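Local coordinates for protein RNase NGR3 (Nicotiana glutinosa, PDB 1VD3) that probably cleaves RNA as a ribonuclease of the T2 family and binds the nucleotide 2'-UMP in its pocket, at residues 145-148 against 149-153; 127-131 against 132-136. All coordinates share one frame; numbering follows the deposited sequence.

Contact 1: 145-148 against 149-153; sequences ESIK and KAIEE
A notably short salt bridge, 2.5 Å, joins NZ of K149 to OE1 of E145, residues one helical turn apart. OE1 offers its anti lone pair, the one turned from OE2. E145 reaches this position by folding at chi2 (-57°), which curls its carboxylate back, while K149 runs out straight and bends at its last torsion (63°), so that NZ also comes within 3.5 Å of CB of E145. On the way, CG of K149 passes 3.3 Å from the carbonyl O of E145, the same oxygen that accepts the backbone N of K149 at 2.9 Å in a nearly straight bond (167°). Three further i to i+4 bonds, somewhat more bent, run from A150 to S146, I151 to I147 and E152 to K148. I147 and I151 lie side by side on the buried face, CG2 of I147 and CD1 of I151 being 4.2 Å apart; both lean on L129 of helix 125-131, and I147 also touches I173 and I151 touches V176, both of strand 171-181. OG of S146 bonds back to O of T143. A charged pair on the outer face and an isoleucine pair inside mark an amphipathic alpha-helix packed on a sheet.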
ATOM      1  N   GLU A 145      15.835 -10.414  -3.459  1.00 21.80           N
ATOM      2  CA  GLU A 145      15.366 -11.776  -3.212  1.00 22.56           C
ATOM      3  C   GLU A 145      15.033 -12.045  -1.755  1.00 20.93           C
ATOM      4  O   GLU A 145      13.996 -12.634  -1.449  1.00 23.42           O
ATOM      5  CB  GLU A 145      16.412 -12.798  -3.678  1.00 25.16           C
ATOM      6  CG  GLU A 145      16.474 -12.995  -5.178  1.00 32.70           C
ATOM      7  CD  GLU A 145      15.136 -13.407  -5.761  1.00 36.85           C
ATOM      8  OE1 GLU A 145      14.531 -14.373  -5.246  1.00 39.22           O
ATOM      9  OE2 GLU A 145      14.689 -12.766  -6.735  1.00 41.25           O
ATOM     10  N   SER A 146      15.917 -11.625  -0.857  1.00 20.38           N
ATOM     11  CA  SER A 146      15.702 -11.840   0.569  1.00 21.58           C
ATOM     12  C   SER A 146      14.412 -11.175   1.037  1.00 21.78           C
ATOM     13  O   SER A 146      13.665 -11.739   1.836  1.00 20.85           O
ATOM     14  CB  SER A 146      16.890 -11.304   1.377  1.00 17.10           C
ATOM     15  OG  SER A 146      16.998  -9.897   1.281  1.00 23.65           O
ATOM     16  N   ILE A 147      14.153  -9.976   0.529  1.00 20.17           N
ATOM     17  CA  ILE A 147      12.955  -9.230   0.890  1.00 18.51           C
ATOM     18  C   ILE A 147      11.691  -9.922   0.380  1.00 17.16           C
ATOM     19  O   ILE A 147      10.727 -10.105   1.125  1.00 17.25           O
ATOM     20  CB  ILE A 147      13.037  -7.794   0.330  1.00 18.09           C
ATOM     21  CG1 ILE A 147      14.158  -7.037   1.051  1.00 18.56           C
ATOM     22  CG2 ILE A 147      11.692  -7.080   0.481  1.00 18.48           C
ATOM     23  CD1 ILE A 147      14.516  -5.705   0.422  1.00 20.86           C
ATOM     24  N   LYS A 148      11.696 -10.316  -0.889  1.00 17.80           N
ATOM     25  CA  LYS A 148      10.539 -10.989  -1.462  1.00 20.29           C
ATOM     26  C   LYS A 148      10.234 -12.311  -0.756  1.00 22.00           C
ATOM     27  O   LYS A 148       9.079 -12.606  -0.441  1.00 20.98           O
ATOM     28  CB  LYS A 148      10.758 -11.231  -2.961  1.00 22.18           C
ATOM     29  CG  LYS A 148      10.743  -9.953  -3.799  1.00 22.67           C
ATOM     30  CD  LYS A 148      11.125 -10.210  -5.253  1.00 25.79           C
ATOM     31  CE  LYS A 148      10.147 -11.141  -5.948  1.00 27.44           C
ATOM     32  NZ  LYS A 148       8.771 -10.580  -6.014  1.00 27.85           N
ATOM     33  N   LYS A 149      11.269 -13.104  -0.497  1.00 22.54           N
ATOM     34  CA  LYS A 149      11.079 -14.391   0.162  1.00 23.01           C
ATOM     35  C   LYS A 149      10.590 -14.237   1.593  1.00 22.93           C
ATOM     36  O   LYS A 149       9.758 -15.019   2.059  1.00 24.65           O
ATOM     37  CB  LYS A 149      12.376 -15.201   0.154  1.00 25.38           C
ATOM     38  CG  LYS A 149      12.808 -15.677  -1.222  1.00 28.51           C
ATOM     39  CD  LYS A 149      14.000 -16.621  -1.110  1.00 36.86           C
ATOM     40  CE  LYS A 149      14.491 -17.072  -2.475  1.00 39.29           C
ATOM     41  NZ  LYS A 149      14.993 -15.926  -3.285  1.00 45.08           N
ATOM     42  N   ALA A 150      11.105 -13.232   2.289  1.00 21.23           N
ATOM     43  CA  ALA A 150      10.708 -12.991   3.670  1.00 22.50           C
ATOM     44  C   ALA A 150       9.219 -12.666   3.752  1.00 24.16           C
ATOM     45  O   ALA A 150       8.514 -13.141   4.646  1.00 23.10           O
ATOM     46  CB  ALA A 150      11.525 -11.853   4.259  1.00 20.41           C
ATOM     47  N   ILE A 151       8.743 -11.846   2.824  1.00 21.40           N
ATOM     48  CA  ILE A 151       7.332 -11.480   2.802  1.00 21.52           C
ATOM     49  C   ILE A 151       6.517 -12.701   2.387  1.00 22.28           C
ATOM     50  O   ILE A 151       5.466 -12.994   2.961  1.00 22.64           O
ATOM     51  CB  ILE A 151       7.069 -10.324   1.804  1.00 18.75           C
ATOM     52  CG1 ILE A 151       7.748  -9.047   2.308  1.00 19.08           C
ATOM     53  CG2 ILE A 151       5.567 -10.113   1.629  1.00 20.21           C
ATOM     54  CD1 ILE A 151       7.689  -7.881   1.357  1.00 21.10           C
ATOM     55  N   GLU A 152       7.019 -13.415   1.388  1.00 22.69           N
ATOM     56  CA  GLU A 152       6.352 -14.600   0.874  1.00 28.23           C
ATOM     57  C   GLU A 152       6.136 -15.648   1.963  1.00 31.72           C
ATOM     58  O   GLU A 152       5.069 -16.252   2.043  1.00 30.92           O
ATOM     59  CB  GLU A 152       7.168 -15.184  -0.282  1.00 30.76           C
ATOM     60  CG  GLU A 152       6.547 -16.383  -0.959  1.00 36.51           C
ATOM     61  CD  GLU A 152       7.257 -16.736  -2.252  1.00 41.67           C
ATOM     62  OE1 GLU A 152       8.503 -16.842  -2.240  1.00 42.82           O
ATOM     63  OE2 GLU A 152       6.571 -16.909  -3.280  1.00 45.63           O
ATOM     64  N   GLU A 153       7.136 -15.861   2.811  1.00 34.73           N
ATOM     65  CA  GLU A 153       6.990 -16.850   3.872  1.00 39.99           C
ATOM     66  C   GLU A 153       5.926 -16.431   4.880  1.00 39.53           C
ATOM     67  O   GLU A 153       5.151 -17.262   5.354  1.00 42.53           O
ATOM     68  CB  GLU A 153       8.312 -17.075   4.611  1.00 40.96           C
ATOM     69  CG  GLU A 153       8.208 -18.185   5.653  1.00 50.08           C
ATOM     70  CD  GLU A 153       9.484 -18.396   6.441  1.00 53.14           C
ATOM     71  OE1 GLU A 153       9.880 -17.486   7.202  1.00 55.68           O
ATOM     72  OE2 GLU A 153      10.092 -19.477   6.299  1.00 56.97           O
TER

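Contact 2: 127-131 against 132-136; sequences ENLKN and AEITP
The carbonyl O of L129 receives two backbone N-H groups, those of A132 and I134, as helix 125-131 closes in a Schellman motif. The I134 N to L129 O bond spans 2.9 Å and is fairly straight at 160°; A132 N is equally near L129 O but on a more bent line. The two donors come from opposite faces of the carbonyl plane, so the oxygen is held between them. Inside this loop the N of E133 bonds to O of K130 at 2.6 Å. E133 is the C' residue, and its positive phi (67°) turns the chain out of the helix.

Hydrophobic side chains close the same turn. L129 and I134 are both buried and meet at an oblique angle, CB of L129 standing 4.0 Å from CB of I134, while further out CD2 of L129 touches CD1 of I134. With chi1 at -60°, I134 holds CG1 beside its own N and carries CD1 to the leucine methyl. I134 also meets I147 of helix 144-155, and both residues touch F205 of strand 202-205. A132 brings its CB to 3.5 Å from O of L129. On the exposed side, CG of K130 lies 4.3 Å from CG2 of T135, and the extended lysine carries NZ to OE2 of E127, a salt bridge of 3.2 Å that meets the carboxylate on its syn side. O of T135 accepts the hydroxyl of Y142 further along the loop.

The amides of E133 and I134 exchange their helical acceptors, so both carbonyls keep a backbone donor as the helix ends. The leucine-isoleucine pair is the hydrophobic contact that commonly accompanies a Schellman motif, and the terminus combines polar capping with burial of its inner side.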
ATOM      1  N   GLU A 127       7.205  -6.883  10.432  1.00 26.99           N
ATOM      2  CA  GLU A 127       7.605  -8.003  11.273  1.00 30.53           C
ATOM      3  C   GLU A 127       8.086  -9.215  10.478  1.00 30.06           C
ATOM      4  O   GLU A 127       8.980  -9.942  10.921  1.00 28.95           O
ATOM      5  CB  GLU A 127       6.446  -8.399  12.184  1.00 34.27           C
ATOM      6  CG  GLU A 127       5.995  -7.277  13.107  1.00 42.38           C
ATOM      7  CD  GLU A 127       7.097  -6.817  14.045  1.00 46.21           C
ATOM      8  OE1 GLU A 127       7.562  -7.644  14.859  1.00 47.83           O
ATOM      9  OE2 GLU A 127       7.495  -5.633  13.968  1.00 47.14           O
ATOM     10  N   ASN A 128       7.498  -9.451   9.311  1.00 27.92           N
ATOM     11  CA  ASN A 128       7.939 -10.581   8.506  1.00 27.90           C
ATOM     12  C   ASN A 128       9.377 -10.344   8.061  1.00 26.54           C
ATOM     13  O   ASN A 128      10.171 -11.283   7.963  1.00 24.97           O
ATOM     14  CB  ASN A 128       7.032 -10.775   7.289  1.00 26.76           C
ATOM     15  CG  ASN A 128       5.775 -11.554   7.623  1.00 31.24           C
ATOM     16  OD1 ASN A 128       5.831 -12.569   8.320  1.00 28.66           O
ATOM     17  ND2 ASN A 128       4.634 -11.091   7.119  1.00 30.57           N
ATOM     18  N   LEU A 129       9.711  -9.083   7.803  1.00 25.40           N
ATOM     19  CA  LEU A 129      11.059  -8.732   7.377  1.00 24.49           C
ATOM     20  C   LEU A 129      12.023  -8.874   8.547  1.00 24.07           C
ATOM     21  O   LEU A 129      13.129  -9.379   8.383  1.00 25.56           O
ATOM     22  CB  LEU A 129      11.092  -7.301   6.833  1.00 21.84           C
ATOM     23  CG  LEU A 129      10.347  -7.092   5.509  1.00 19.11           C
ATOM     24  CD1 LEU A 129      10.236  -5.605   5.210  1.00 24.08           C
ATOM     25  CD2 LEU A 129      11.086  -7.815   4.390  1.00 20.45           C
ATOM     26  N   LYS A 130      11.601  -8.435   9.728  1.00 27.03           N
ATOM     27  CA  LYS A 130      12.451  -8.542  10.912  1.00 28.16           C
ATOM     28  C   LYS A 130      12.811 -10.001  11.147  1.00 29.21           C
ATOM     29  O   LYS A 130      13.963 -10.330  11.426  1.00 30.35           O
ATOM     30  CB  LYS A 130      11.737  -7.984  12.146  1.00 29.86           C
ATOM     31  CG  LYS A 130      11.554  -6.476  12.125  1.00 32.72           C
ATOM     32  CD  LYS A 130      10.966  -5.975  13.438  1.00 38.56           C
ATOM     33  CE  LYS A 130      10.735  -4.473  13.405  1.00 37.29           C
ATOM     34  NZ  LYS A 130      10.146  -3.986  14.677  1.00 38.67           N
ATOM     35  N   ASN A 131      11.819 -10.875  11.030  1.00 30.74           N
ATOM     36  CA  ASN A 131      12.040 -12.301  11.218  1.00 32.80           C
ATOM     37  C   ASN A 131      13.173 -12.802  10.330  1.00 33.98           C
ATOM     38  O   ASN A 131      13.848 -13.775  10.667  1.00 34.55           O
ATOM     39  CB  ASN A 131      10.758 -13.073  10.909  1.00 35.56           C
ATOM     40  CG  ASN A 131       9.687 -12.861  11.956  1.00 37.29           C
ATOM     41  OD1 ASN A 131       9.785 -11.954  12.786  1.00 38.89           O
ATOM     42  ND2 ASN A 131       8.652 -13.692  11.921  1.00 37.30           N
ATOM     43  N   ALA A 132      13.382 -12.130   9.200  1.00 32.74           N
ATOM     44  CA  ALA A 132      14.433 -12.507   8.259  1.00 30.47           C
ATOM     45  C   ALA A 132      15.654 -11.602   8.403  1.00 28.89           C
ATOM     46  O   ALA A 132      16.524 -11.579   7.534  1.00 28.90           O
ATOM     47  CB  ALA A 132      13.900 -12.442   6.824  1.00 31.39           C
ATOM     48  N   GLU A 133      15.701 -10.860   9.504  1.00 27.62           N
ATOM     49  CA  GLU A 133      16.801  -9.943   9.807  1.00 30.94           C
ATOM     50  C   GLU A 133      16.912  -8.750   8.865  1.00 29.74           C
ATOM     51  O   GLU A 133      17.980  -8.157   8.723  1.00 27.18           O
ATOM     52  CB  GLU A 133      18.137 -10.691   9.829  1.00 35.84           C
ATOM     53  CG  GLU A 133      18.261 -11.713  10.945  1.00 41.13           C
ATOM     54  CD  GLU A 133      19.700 -12.121  11.193  1.00 44.32           C
ATOM     55  OE1 GLU A 133      20.352 -12.621  10.249  1.00 47.76           O
ATOM     56  OE2 GLU A 133      20.181 -11.937  12.331  1.00 46.76           O
ATOM     57  N   ILE A 134      15.805  -8.397   8.225  1.00 28.31           N
ATOM     58  CA  ILE A 134      15.791  -7.264   7.313  1.00 25.39           C
ATOM     59  C   ILE A 134      15.173  -6.084   8.054  1.00 25.21           C
ATOM     60  O   ILE A 134      13.966  -6.046   8.286  1.00 24.41           O
ATOM     61  CB  ILE A 134      14.968  -7.586   6.047  1.00 23.83           C
ATOM     62  CG1 ILE A 134      15.584  -8.792   5.335  1.00 21.01           C
ATOM     63  CG2 ILE A 134      14.932  -6.378   5.124  1.00 22.65           C
ATOM     64  CD1 ILE A 134      14.810  -9.256   4.125  1.00 20.09           C
ATOM     65  N   THR A 135      16.018  -5.134   8.437  1.00 23.92           N
ATOM     66  CA  THR A 135      15.578  -3.959   9.168  1.00 24.39           C
ATOM     67  C   THR A 135      16.043  -2.678   8.484  1.00 23.60           C
ATOM     68  O   THR A 135      17.036  -2.673   7.751  1.00 22.10           O
ATOM     69  CB  THR A 135      16.119  -3.989  10.615  1.00 26.56           C
ATOM     70  OG1 THR A 135      17.547  -4.078  10.591  1.00 28.07           O
ATOM     71  CG2 THR A 135      15.563  -5.197  11.363  1.00 26.59           C
ATOM     72  N   PRO A 136      15.322  -1.569   8.711  1.00 22.27           N
ATOM     73  CA  PRO A 136      15.655  -0.274   8.115  1.00 21.98           C
ATOM     74  C   PRO A 136      17.076   0.214   8.397  1.00 26.02           C
ATOM     75  O   PRO A 136      17.555   0.155   9.529  1.00 25.68           O
ATOM     76  CB  PRO A 136      14.604   0.655   8.706  1.00 21.64           C
ATOM     77  CG  PRO A 136      13.432  -0.242   8.886  1.00 19.32           C
ATOM     78  CD  PRO A 136      14.063  -1.481   9.469  1.00 21.99           C
TER

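Overall arrangement
From the N terminus, contact 2 comes first: it ends helix 125-131 and turns the chain into the loop that runs on to helix 144-155, where contact 1 lies. Each is a local closure, a helix end in one case and successive helical turns in the other, and they follow in series without nesting or crossing. Their centres are 10 Å apart, and they touch: CB of A132 packs on CB of A150 at 3.5 Å, and CD1 of I134 reaches O of S146. The turn after helix 125-131 thereby packs on helix 144-155, with CB of N128, in the helix itself, against O of A150; contact 1 sets helix 144-155 on strand 171-181, contact 2 joins strand 202-205.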